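Spore germination lipase LipC (Metagenome, PDB 6NKD) is probably a GDSL-family lipase that hydrolyses lipid esters and may take part in spore germination. Local coordinates at residues Lys32-Leu37 against Arg203-Tyr207; Ile77-Asp83 against Cys107-Tyr111; Leu134-Asn138 against Ile150-Asn154. All blocks are in the same frame, centred on the assembly; numbering follows the deposited sequence.

Contact 1 of 3, residues Lys32-Leu37 against Arg203-Tyr207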
loop_
_atom_site.group_PDB
_atom_site.type_symbol
_atom_site.label_atom_id
_atom_site.label_comp_id
_atom_site.label_asym_id
_atom_site.label_seq_id
_atom_site.Cartn_x
_atom_site.Cartn_y
_atom_site.Cartn_z
ATOM N N LYS A 32 10.739 16.766 17.687
ATOM C CA LYS A 32 11.041 17.177 19.053
ATOM C C LYS A 32 12.542 17.268 19.288
ATOM O O LYS A 32 12.994 18.093 20.090
ATOM C CB LYS A 32 10.402 16.208 20.045
ATOM C CG LYS A 32 8.899 16.089 19.892
ATOM C CD LYS A 32 8.303 15.148 20.917
ATOM C CE LYS A 32 6.827 14.940 20.646
ATOM N NZ LYS A 32 6.010 15.166 21.865
HETATM N N MSE A 33 13.322 16.438 18.603
HETATM C CA MSE A 33 14.776 16.491 18.688
HETATM C C MSE A 33 15.283 17.831 18.171
HETATM O O MSE A 33 16.169 18.440 18.769
HETATM C CB MSE A 33 15.402 15.343 17.896
HETATM C CG MSE A 33 16.902 15.206 18.065
HETATM SE SE MSE A 33 17.638 13.870 16.856
HETATM C CE MSE A 33 16.484 12.371 17.320
ATOM N N GLU A 34 14.710 18.281 17.050
ATOM C CA GLU A 34 15.049 19.596 16.519
ATOM C C GLU A 34 14.649 20.700 17.488
ATOM O O GLU A 34 15.378 21.683 17.661
ATOM C CB GLU A 34 14.367 19.813 15.168
ATOM C CG GLU A 34 14.780 18.841 14.078
ATOM C CD GLU A 34 14.061 19.102 12.768
ATOM O OE1 GLU A 34 13.089 19.886 12.771
ATOM O OE2 GLU A 34 14.471 18.530 11.736
ATOM N N GLU A 35 13.488 20.552 18.130
ATOM C CA GLU A 35 12.995 21.589 19.029
ATOM C C GLU A 35 13.829 21.668 20.302
ATOM O O GLU A 35 14.075 22.763 20.821
ATOM C CB GLU A 35 11.524 21.325 19.353
ATOM C CG GLU A 35 10.860 22.374 20.226
ATOM C CD GLU A 35 9.358 22.179 20.315
ATOM O OE1 GLU A 35 8.617 23.180 20.198
ATOM O OE2 GLU A 35 8.916 21.022 20.490
ATOM N N ASP A 36 14.285 20.523 20.816
ATOM C CA ASP A 36 15.035 20.503 22.066
ATOM C C ASP A 36 16.504 20.864 21.888
ATOM O O ASP A 36 17.151 21.259 22.864
ATOM C CB ASP A 36 14.933 19.127 22.727
ATOM C CG ASP A 36 13.508 18.754 23.079
ATOM O OD1 ASP A 36 12.680 19.669 23.266
ATOM O OD2 ASP A 36 13.217 17.542 23.170
ATOM N N LEU A 37 17.045 20.735 20.679
ATOM C CA LEU A 37 18.449 21.027 20.425
ATOM C C LEU A 37 18.654 22.225 19.509
ATOM O O LEU A 37 19.801 22.633 19.297
ATOM C CB LEU A 37 19.143 19.795 19.832
ATOM C CG LEU A 37 19.032 18.515 20.666
ATOM C CD1 LEU A 37 19.842 17.390 20.044
ATOM C CD2 LEU A 37 19.469 18.767 22.102
ATOM N N ARG A 203 11.827 11.825 23.923
ATOM C CA ARG A 203 12.274 13.168 24.272
ATOM C C ARG A 203 12.523 13.297 25.769
ATOM O O ARG A 203 13.442 14.013 26.187
ATOM C CB ARG A 203 11.243 14.197 23.800
ATOM C CG ARG A 203 10.876 15.247 24.838
ATOM C CD ARG A 203 9.747 16.143 24.362
ATOM N NE ARG A 203 10.192 17.117 23.370
ATOM C CZ ARG A 203 9.412 18.059 22.849
ATOM N NH1 ARG A 203 9.901 18.904 21.952
ATOM N NH2 ARG A 203 8.144 18.156 23.224
ATOM N N ALA A 204 11.731 12.598 26.586
ATOM C CA ALA A 204 11.912 12.644 28.030
ATOM C C ALA A 204 13.219 11.997 28.467
ATOM O O ALA A 204 13.728 12.323 29.545
ATOM C CB ALA A 204 10.736 11.961 28.728
ATOM N N ALA A 205 13.774 11.095 27.657
ATOM C CA ALA A 205 15.009 10.413 28.020
ATOM C C ALA A 205 16.232 11.314 27.943
ATOM O O ALA A 205 17.306 10.905 28.394
ATOM C CB ALA A 205 15.217 9.191 27.124
ATOM N N GLY A 206 16.102 12.515 27.390
ATOM C CA GLY A 206 17.237 13.401 27.262
ATOM C C GLY A 206 18.064 13.096 26.027
ATOM O O GLY A 206 17.683 12.310 25.154
ATOM N N TYR A 207 19.233 13.740 25.962
ATOM C CA TYR A 207 20.098 13.578 24.800
ATOM C C TYR A 207 21.573 13.425 25.161
ATOM O O TYR A 207 22.416 13.436 24.255
ATOM C CB TYR A 207 19.907 14.753 23.832
ATOM C CG TYR A 207 18.480 14.890 23.349
ATOM C CD1 TYR A 207 18.006 14.119 22.294
ATOM C CD2 TYR A 207 17.601 15.775 23.959
ATOM C CE1 TYR A 207 16.700 14.234 21.855
ATOM C CE2 TYR A 207 16.293 15.897 23.528
ATOM C CZ TYR A 207 15.848 15.124 22.476
ATOM O OH TYR A 207 14.547 15.243 22.042
HETATM O O HOH W 1 6.438 15.742 24.769
#
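Tyr-207 and Arg-203 meet the last turns of helix 25-37 in two different ways. The tight part is round Tyr-207, which is buried. Met-33, a selenomethionine, and Leu-37 both approach its ring obliquely from the same side. Met-33 CG comes to 3.9 Å from Tyr-207 CE1, and Leu-37 CD2 to 4.0 Å from Tyr-207 CD2. The hydroxyl points along the ring plane to Asp-36, with Tyr-207 OH donating to Asp-36 OD2 at 2.9 Å on the anti side of the carboxylate. The same oxygen takes a second bond on its syn side, from Arg-203 NE at 3.1 Å.

The looser, more open side begins there. The bend of Arg-203 at chi3 (-75°) turns the guanidinium toward the helix, with Lys-32 CG over one face. Its NH1 bonds Glu-35 OE2 at 2.8 Å, in the guanidinium plane. Water 1 accepts from Lys-32 NZ and, weakly, from Arg-203 NH2; Lys-32 NZ also pairs with Glu-196. With an alanine at Arg-203, Glu-35 would probably lose its mate in this contact and Asp-36 one of its two donors. Two acids sharing one arginine imply that charge pairing ties helix 25-37 to the end of helix 192-204.

Contact 2 of 3, residues Ile77-Asp83 against Cys107-Tyr111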
loop_
_atom_site.group_PDB
_atom_site.type_symbol
_atom_site.label_atom_id
_atom_site.label_comp_id
_atom_site.label_asym_id
_atom_site.label_seq_id
_atom_site.Cartn_x
_atom_site.Cartn_y
_atom_site.Cartn_z
ATOM N N ILE A 77 16.251 1.696 17.746
ATOM C CA ILE A 77 16.094 0.313 17.314
ATOM C C ILE A 77 14.806 -0.244 17.902
ATOM O O ILE A 77 14.536 -0.070 19.095
ATOM C CB ILE A 77 17.295 -0.559 17.727
ATOM C CG1 ILE A 77 18.602 0.043 17.207
ATOM C CG2 ILE A 77 17.126 -1.980 17.209
ATOM C CD1 ILE A 77 19.828 -0.768 17.553
ATOM N N THR A 78 14.011 -0.903 17.062
ATOM C CA THR A 78 12.839 -1.644 17.500
ATOM C C THR A 78 12.939 -3.072 16.983
ATOM O O THR A 78 13.629 -3.344 15.996
ATOM C CB THR A 78 11.528 -1.005 17.007
ATOM O OG1 THR A 78 11.448 -1.103 15.580
ATOM C CG2 THR A 78 11.460 0.455 17.413
ATOM N N GLY A 79 12.255 -3.983 17.659
ATOM C CA GLY A 79 12.263 -5.367 17.230
ATOM C C GLY A 79 11.682 -6.274 18.289
ATOM O O GLY A 79 11.290 -5.840 19.377
ATOM N N CYS A 80 11.630 -7.560 17.934
ATOM C CA CYS A 80 11.145 -8.681 18.736
ATOM C C CYS A 80 9.645 -8.622 19.005
ATOM O O CYS A 80 9.124 -9.507 19.695
ATOM C CB CYS A 80 11.886 -8.804 20.077
ATOM S SG CYS A 80 12.003 -10.481 20.740
ATOM N N GLY A 81 8.931 -7.623 18.481
ATOM C CA GLY A 81 7.495 -7.562 18.696
ATOM C C GLY A 81 6.740 -8.690 18.013
ATOM O O GLY A 81 5.765 -9.214 18.558
ATOM N N ASN A 82 7.174 -9.075 16.811
ATOM C CA ASN A 82 6.492 -10.145 16.092
ATOM C C ASN A 82 6.814 -11.521 16.662
ATOM O O ASN A 82 6.028 -12.457 16.472
ATOM C CB ASN A 82 6.849 -10.090 14.607
ATOM C CG ASN A 82 5.980 -11.000 13.763
ATOM O OD1 ASN A 82 6.451 -12.000 13.221
ATOM N ND2 ASN A 82 4.701 -10.660 13.651
ATOM N N ASP A 83 7.948 -11.666 17.352
ATOM C CA ASP A 83 8.252 -12.934 18.006
ATOM C C ASP A 83 7.259 -13.236 19.121
ATOM O O ASP A 83 6.944 -14.404 19.371
ATOM C CB ASP A 83 9.679 -12.916 18.558
ATOM C CG ASP A 83 10.714 -12.622 17.490
ATOM O OD1 ASP A 83 10.327 -12.181 16.387
ATOM O OD2 ASP A 83 11.917 -12.834 17.753
ATOM N N CYS A 107 16.491 -12.525 20.952
ATOM C CA CYS A 107 16.407 -11.082 20.745
ATOM C C CYS A 107 17.415 -10.345 21.619
ATOM O O CYS A 107 18.129 -9.453 21.146
ATOM C CB CYS A 107 14.989 -10.590 21.034
ATOM S SG CYS A 107 13.714 -11.188 19.906
ATOM N N GLN A 108 17.481 -10.703 22.905
ATOM C CA GLN A 108 18.437 -10.062 23.803
ATOM C C GLN A 108 19.871 -10.294 23.343
ATOM O O GLN A 108 20.740 -9.441 23.561
ATOM C CB GLN A 108 18.236 -10.577 25.229
ATOM C CG GLN A 108 18.458 -9.536 26.317
ATOM C CD GLN A 108 19.869 -9.552 26.871
ATOM O OE1 GLN A 108 20.086 -9.897 28.033
ATOM N NE2 GLN A 108 20.837 -9.173 26.045
ATOM N N LYS A 109 20.134 -11.433 22.699
ATOM C CA LYS A 109 21.459 -11.686 22.143
ATOM C C LYS A 109 21.719 -10.820 20.916
ATOM O O LYS A 109 22.822 -10.285 20.750
ATOM C CB LYS A 109 21.596 -13.170 21.801
ATOM C CG LYS A 109 22.713 -13.500 20.828
ATOM C CD LYS A 109 22.575 -14.930 20.325
ATOM C CE LYS A 109 21.190 -15.169 19.732
ATOM N NZ LYS A 109 20.967 -16.590 19.344
ATOM N N ASN A 110 20.716 -10.667 20.046
ATOM C CA ASN A 110 20.892 -9.850 18.850
ATOM C C ASN A 110 21.001 -8.370 19.199
ATOM O O ASN A 110 21.774 -7.636 18.572
ATOM C CB ASN A 110 19.739 -10.086 17.874
ATOM C CG ASN A 110 19.684 -11.513 17.372
ATOM O OD1 ASN A 110 20.701 -12.206 17.322
ATOM N ND2 ASN A 110 18.493 -11.962 16.993
ATOM N N TYR A 111 20.225 -7.912 20.186
ATOM C CA TYR A 111 20.348 -6.533 20.646
ATOM C C TYR A 111 21.760 -6.249 21.143
ATOM O O TYR A 111 22.361 -5.226 20.793
ATOM C CB TYR A 111 19.325 -6.250 21.748
ATOM C CG TYR A 111 17.978 -5.780 21.244
ATOM C CD1 TYR A 111 17.804 -4.482 20.780
ATOM C CD2 TYR A 111 16.877 -6.626 21.249
ATOM C CE1 TYR A 111 16.575 -4.045 20.324
ATOM C CE2 TYR A 111 15.644 -6.198 20.795
ATOM C CZ TYR A 111 15.498 -4.908 20.334
ATOM O OH TYR A 111 14.272 -4.476 19.883
#
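Cys-80 and Cys-107 point toward each other and close a disulfide, with SG to SG at 2.0 Å. The two CB-SG bonds are turned nearly perpendicular about it, with chi3 at 85°. The two cysteines arrive by different torsions. SG of Cys-80 swings far from its own backbone N (chi1 -151°), whereas SG of Cys-107 sits beside its N and opposite its carbonyl carbon (chi1 -66°). The carboxylate of Asp-83 comes up to the bridge, with OD2 at 3.3 Å from Cys-107 SG.

One turn later on helix 98-122, Tyr-111 lies across the start of the loop. Its ring and the side chain of Ile-77 run antiparallel alongside one another. Ile-77 CG2 touches Tyr-111 CE1 at 3.8 Å, obliquely to the ring. This loop leaves strand 74-77 of the central parallel sheet and enters helix 81-94. The start of that helix carries Gly-81, Asn-82 and Asp-83, which correspond to the end of the GxND block of SGNH hydrolases; Asn-82 probably binds substrate, as in relatives. The disulfide therefore ties the residues just before Asn-82 to a neighbouring helix.

The phenol of Tyr-111 ends at Gly-79. Tyr-111 OH gives a weak hydrogen bond to Gly-79 O at 3.3 Å. On the far side of the loop Thr-78 turns away and bonds Asp-10. Asn-82 OD1 accepts a hydrogen bond from Asn-110 ND2 of the second subunit.

Contact 3 of 3, residues Leu134-Asn138 against Ile150-Asn154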
loop_
_atom_site.group_PDB
_atom_site.type_symbol
_atom_site.label_atom_id
_atom_site.label_comp_id
_atom_site.label_asym_id
_atom_site.label_seq_id
_atom_site.Cartn_x
_atom_site.Cartn_y
_atom_site.Cartn_z
ATOM N N LEU A 134 13.817 0.707 22.269
ATOM C CA LEU A 134 12.532 0.656 22.951
ATOM C C LEU A 134 12.177 -0.783 23.290
ATOM O O LEU A 134 12.340 -1.686 22.466
ATOM C CB LEU A 134 11.433 1.271 22.084
ATOM C CG LEU A 134 11.690 2.682 21.553
ATOM C CD1 LEU A 134 12.353 2.645 20.181
ATOM C CD2 LEU A 134 10.393 3.474 21.510
ATOM N N ASN A 135 11.686 -0.993 24.509
ATOM C CA ASN A 135 11.283 -2.330 24.911
ATOM C C ASN A 135 9.897 -2.649 24.350
ATOM O O ASN A 135 9.307 -1.878 23.588
ATOM C CB ASN A 135 11.333 -2.478 26.433
ATOM C CG ASN A 135 10.424 -1.500 27.166
ATOM O OD1 ASN A 135 9.450 -0.987 26.616
ATOM N ND2 ASN A 135 10.742 -1.246 28.430
ATOM N N LEU A 136 9.369 -3.802 24.741
ATOM C CA LEU A 136 8.098 -4.277 24.221
ATOM C C LEU A 136 6.956 -3.891 25.151
ATOM O O LEU A 136 7.083 -3.963 26.377
ATOM C CB LEU A 136 8.130 -5.796 24.039
ATOM C CG LEU A 136 9.174 -6.344 23.065
ATOM C CD1 LEU A 136 9.119 -7.864 23.028
ATOM C CD2 LEU A 136 8.970 -5.761 21.674
ATOM N N TYR A 137 5.846 -3.472 24.556
ATOM C CA TYR A 137 4.605 -3.273 25.285
ATOM C C TYR A 137 3.732 -4.518 25.164
ATOM O O TYR A 137 3.916 -5.350 24.272
ATOM C CB TYR A 137 3.855 -2.045 24.761
ATOM C CG TYR A 137 3.506 -2.104 23.287
ATOM C CD1 TYR A 137 2.331 -2.706 22.853
ATOM C CD2 TYR A 137 4.348 -1.549 22.332
ATOM C CE1 TYR A 137 2.009 -2.760 21.511
ATOM C CE2 TYR A 137 4.033 -1.597 20.987
ATOM C CZ TYR A 137 2.862 -2.204 20.582
ATOM O OH TYR A 137 2.541 -2.257 19.245
ATOM N N ASN A 138 2.771 -4.638 26.079
ATOM C CA ASN A 138 1.873 -5.783 26.072
ATOM C C ASN A 138 0.551 -5.382 25.434
ATOM O O ASN A 138 -0.272 -4.723 26.089
ATOM C CB ASN A 138 1.648 -6.306 27.494
ATOM C CG ASN A 138 0.725 -7.508 27.533
ATOM O OD1 ASN A 138 0.591 -8.235 26.548
ATOM N ND2 ASN A 138 0.079 -7.721 28.673
ATOM N N ILE A 150 6.504 -10.580 28.493
ATOM C CA ILE A 150 7.066 -9.309 28.053
ATOM C C ILE A 150 7.778 -8.604 29.200
ATOM O O ILE A 150 8.799 -7.935 28.989
ATOM C CB ILE A 150 5.952 -8.447 27.429
ATOM C CG1 ILE A 150 5.429 -9.126 26.159
ATOM C CG2 ILE A 150 6.444 -7.040 27.126
ATOM C CD1 ILE A 150 4.336 -8.364 25.449
ATOM N N SER A 151 7.276 -8.752 30.428
ATOM C CA SER A 151 7.962 -8.164 31.574
ATOM C C SER A 151 9.334 -8.795 31.778
ATOM O O SER A 151 10.297 -8.101 32.125
ATOM C CB SER A 151 7.113 -8.316 32.835
ATOM O OG SER A 151 5.858 -7.671 32.690
ATOM N N GLY A 152 9.441 -10.108 31.567
ATOM C CA GLY A 152 10.727 -10.766 31.723
ATOM C C GLY A 152 11.725 -10.342 30.663
ATOM O O GLY A 152 12.914 -10.172 30.947
ATOM N N PHE A 153 11.256 -10.163 29.427
ATOM C CA PHE A 153 12.138 -9.689 28.369
ATOM C C PHE A 153 12.599 -8.261 28.625
ATOM O O PHE A 153 13.709 -7.889 28.230
ATOM C CB PHE A 153 11.433 -9.790 27.014
ATOM C CG PHE A 153 12.178 -9.130 25.889
ATOM C CD1 PHE A 153 13.218 -9.783 25.249
ATOM C CD2 PHE A 153 11.835 -7.855 25.467
ATOM C CE1 PHE A 153 13.904 -9.176 24.213
ATOM C CE2 PHE A 153 12.518 -7.242 24.433
ATOM C CZ PHE A 153 13.552 -7.904 23.805
ATOM N N ASN A 154 11.772 -7.453 29.293
ATOM C CA ASN A 154 12.109 -6.050 29.500
ATOM C C ASN A 154 13.123 -5.869 30.623
ATOM O O ASN A 154 14.010 -5.013 30.524
ATOM C CB ASN A 154 10.842 -5.242 29.782
ATOM C CG ASN A 154 10.021 -4.991 28.530
ATOM O OD1 ASN A 154 10.370 -5.449 27.441
ATOM N ND2 ASN A 154 8.921 -4.262 28.681
#
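The backbone at Asn-135 and Leu-136 runs beside helix 144-157, with CA of Asn-135 6.0 Å from CA of Asn-154 and CA of Leu-136 6.4 Å from CA of Ile-150. Asn-154 uses both ends of its amide on Leu-136. Its ND2 donates to Leu-136 O at 3.0 Å, in the carbonyl plane and nearly straight at 171°. Its OD1 accepts a weak bond from Leu-136 N at 3.3 Å. This pair of bonds fixes the rotation of the amide. The Asn-135 amide stacks on it, the two planes only 8° apart. Asn-135 CG stands between its backbone N and carbonyl carbon (chi1 60°), which brings its amide over that of Asn-154; its own polar atoms bond Tyr-172 and Asp-170.

Strands 130-134 and 166-169 are parallel neighbours, and helix 144-157 lies between them in the chain. The contact thus joins the loop and helix of a beta-alpha-beta crossover.

The rest of the contact is largely apolar. The Leu-136 side chain lies roughly perpendicular to that of Phe-153, with CD1 at 3.7 Å from Phe-153 CD2. Ile-150 forks: CG2 packs on Leu-136 CB at 3.7 Å, and CD1 extends to Asn-138 CA at 3.6 Å. Tyr-137 turns the other way, toward the predicted active site. Its OH bonds Val-188 O, next to His-189, and its ring stacks with Phe-175.

In the fold
Contacts 2 and 3 are buried and lie side by side, their centres about 10 Å apart. Each joins a loop after a strand of the central sheet to a helix packed near it. They touch directly: Phe-153 of contact 3 packs on Cys-107 of contact 2, and Leu-134 meets Thr-78. Both loops pass close to the predicted catalytic residues. Contact 1 is partly buried and stands apart, its centre about 25 Å from that of contact 2. It joins helix 25-37 to helix 192-204 and the loop after it, away from the annotated sites. The chemistry differs: salt bridges and water in contact 1, a covalent bridge in contact 2, amide hydrogen bonds and apolar packing in contact 3.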